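Local coordinates for protein Two-component system response regulator (PDB 2QR3) that probably regulates transcription as an ATP- and DNA-binding response regulator, of which this chain is the CheY-like N-terminal phosphoacceptor receiver domain, at residues G4-V9 / N25-V30. Residues are numbered along the deposited sequence; the frame is centred on the assembly and turned at random.
Sequences GTIIIV and NHFSKV
I6 pairs with V30, and T5 with K29, where strand 5-9 runs parallel to the beginning of strand 29-33, the two strands of the first beta-alpha-beta unit of a CheY-like receiver fold. Helix 13-23 makes the crossover, and strand 29-33 is the outermost of the sheet on this side. The backbone is joined by a nearly straight hydrogen bond from I6 N to K29 O (3.0 Å, 167° at the hydrogen). K29 O also takes a CA-H...O contact from T5 CA at 3.4 Å. Just before the strands begin, S28 N gives G4 O a weak bond, bent to 132°.

Apolar packing gathers on the face that carries I6 and V30. The F27 ring, leading into the second strand, lies against I6 in a CH-pi contact: I6 CB sits over the ring face, 4.1 Å from its centroid, while I6 CG2 approaches F27 CG and I6 CD1 approaches F27 CZ. G4 O lies at the ring edge, in its plane. With I6 CG1 anti to the backbone N (chi1 -177°), I6 CG2 falls between the backbone N and the carbonyl carbon, 3.8 Å from V30 CG2. Farther along, I8 CD1 also meets V30 CG1, though the modelled closeness of this pair is doubtful. L23 of helix 13-23 touches I6, and Q20 touches V30, so the crossover helix meets this face of the pair.

On the other face the extended lysine chain of K29 leads away to a salt bridge between NZ and E46. Nearer the backbone, T5 and K29 lie side by side, with T5 OG1 3.5 Å from K29 CB.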
loop_
_atom_site.group_PDB
_atom_site.type_symbol
_atom_site.label_atom_id
_atom_site.label_comp_id
_atom_site.label_asym_id
_atom_site.label_seq_id
_atom_site.Cartn_x
_atom_site.Cartn_y
_atom_site.Cartn_z
ATOM N N GLY A 4 0.965 -12.004 -7.871
ATOM C CA GLY A 4 2.047 -11.345 -8.569
ATOM C C GLY A 4 2.728 -10.350 -7.668
ATOM O O GLY A 4 3.190 -10.694 -6.585
ATOM N N THR A 5 2.772 -9.108 -8.133
ATOM C CA THR A 5 3.635 -8.107 -7.556
ATOM C C THR A 5 2.872 -7.234 -6.565
ATOM O O THR A 5 1.710 -6.921 -6.791
ATOM C CB THR A 5 4.237 -7.262 -8.703
ATOM O OG1 THR A 5 5.041 -8.138 -9.538
ATOM C CG2 THR A 5 5.100 -6.142 -8.145
ATOM N N ILE A 6 3.540 -6.854 -5.469
ATOM C CA ILE A 6 3.013 -5.828 -4.543
ATOM C C ILE A 6 4.003 -4.682 -4.480
ATOM O O ILE A 6 5.212 -4.908 -4.520
ATOM C CB ILE A 6 2.800 -6.378 -3.129
ATOM C CG1 ILE A 6 2.182 -5.302 -2.214
ATOM C CG2 ILE A 6 4.088 -6.942 -2.506
ATOM C CD1 ILE A 6 1.606 -5.903 -0.879
ATOM N N ILE A 7 3.496 -3.453 -4.409
ATOM C CA ILE A 7 4.357 -2.273 -4.247
ATOM C C ILE A 7 4.082 -1.743 -2.814
ATOM O O ILE A 7 2.925 -1.559 -2.420
ATOM C CB ILE A 7 4.032 -1.192 -5.299
ATOM C CG1 ILE A 7 4.327 -1.721 -6.718
ATOM C CG2 ILE A 7 4.797 0.132 -5.047
ATOM C CD1 ILE A 7 3.689 -0.867 -7.741
ATOM N N ILE A 8 5.148 -1.509 -2.059
ATOM C CA ILE A 8 5.056 -0.868 -0.741
ATOM C C ILE A 8 5.698 0.517 -0.802
ATOM O O ILE A 8 6.869 0.659 -1.228
ATOM C CB ILE A 8 5.710 -1.756 0.349
ATOM C CG1 ILE A 8 5.061 -3.157 0.321
ATOM C CG2 ILE A 8 5.490 -1.169 1.722
ATOM C CD1 ILE A 8 5.863 -4.087 -0.417
ATOM N N VAL A 9 4.941 1.520 -0.376
ATOM C CA VAL A 9 5.330 2.910 -0.510
ATOM C C VAL A 9 5.373 3.447 0.917
ATOM O O VAL A 9 4.335 3.550 1.583
ATOM C CB VAL A 9 4.273 3.715 -1.336
ATOM C CG1 VAL A 9 4.719 5.171 -1.508
ATOM C CG2 VAL A 9 3.967 3.029 -2.709
ATOM N N ASN A 25 7.762 -14.063 0.797
ATOM C CA ASN A 25 7.503 -15.470 0.513
ATOM C C ASN A 25 6.073 -15.789 0.157
ATOM O O ASN A 25 5.689 -16.967 0.037
ATOM C CB ASN A 25 8.026 -16.348 1.649
ATOM C CG ASN A 25 9.343 -16.959 1.298
ATOM O OD1 ASN A 25 10.396 -16.443 1.685
ATOM N ND2 ASN A 25 9.308 -18.005 0.469
ATOM N N HIS A 26 5.292 -14.729 -0.035
ATOM C CA HIS A 26 3.913 -14.850 -0.452
ATOM C C HIS A 26 3.702 -14.294 -1.840
ATOM O O HIS A 26 3.107 -14.958 -2.700
ATOM C CB HIS A 26 2.975 -14.208 0.569
ATOM C CG HIS A 26 2.854 -15.009 1.821
ATOM N ND1 HIS A 26 3.836 -15.020 2.786
ATOM C CD2 HIS A 26 1.904 -15.878 2.235
ATOM C CE1 HIS A 26 3.484 -15.843 3.759
ATOM N NE2 HIS A 26 2.314 -16.375 3.450
ATOM N N PHE A 27 4.214 -13.094 -2.081
ATOM C CA PHE A 27 4.068 -12.457 -3.378
ATOM C C PHE A 27 5.247 -12.827 -4.250
ATOM O O PHE A 27 6.343 -13.076 -3.743
ATOM C CB PHE A 27 3.965 -10.920 -3.229
ATOM C CG PHE A 27 2.683 -10.460 -2.589
ATOM C CD1 PHE A 27 1.623 -10.035 -3.366
ATOM C CD2 PHE A 27 2.539 -10.465 -1.203
ATOM C CE1 PHE A 27 0.403 -9.616 -2.748
ATOM C CE2 PHE A 27 1.357 -10.050 -0.601
ATOM C CZ PHE A 27 0.291 -9.627 -1.381
ATOM N N SER A 28 5.037 -12.841 -5.561
ATOM C CA SER A 28 6.111 -13.166 -6.514
ATOM C C SER A 28 7.216 -12.123 -6.504
ATOM O O SER A 28 8.390 -12.455 -6.695
ATOM C CB SER A 28 5.553 -13.295 -7.937
ATOM O OG SER A 28 4.678 -14.407 -7.986
ATOM N N LYS A 29 6.830 -10.858 -6.290
ATOM C CA LYS A 29 7.788 -9.762 -6.252
ATOM C C LYS A 29 7.294 -8.737 -5.235
ATOM O O LYS A 29 6.107 -8.397 -5.224
ATOM C CB LYS A 29 7.836 -9.109 -7.623
ATOM C CG LYS A 29 9.000 -8.183 -7.892
ATOM C CD LYS A 29 8.957 -7.859 -9.389
ATOM C CE LYS A 29 10.202 -7.151 -9.870
ATOM N NZ LYS A 29 10.143 -6.940 -11.364
ATOM N N VAL A 30 8.211 -8.254 -4.402
ATOM C CA VAL A 30 7.898 -7.201 -3.458
ATOM C C VAL A 30 8.774 -6.012 -3.835
ATOM O O VAL A 30 9.999 -6.086 -3.712
ATOM C CB VAL A 30 8.171 -7.641 -2.017
ATOM C CG1 VAL A 30 7.886 -6.497 -1.076
ATOM C CG2 VAL A 30 7.295 -8.851 -1.627
#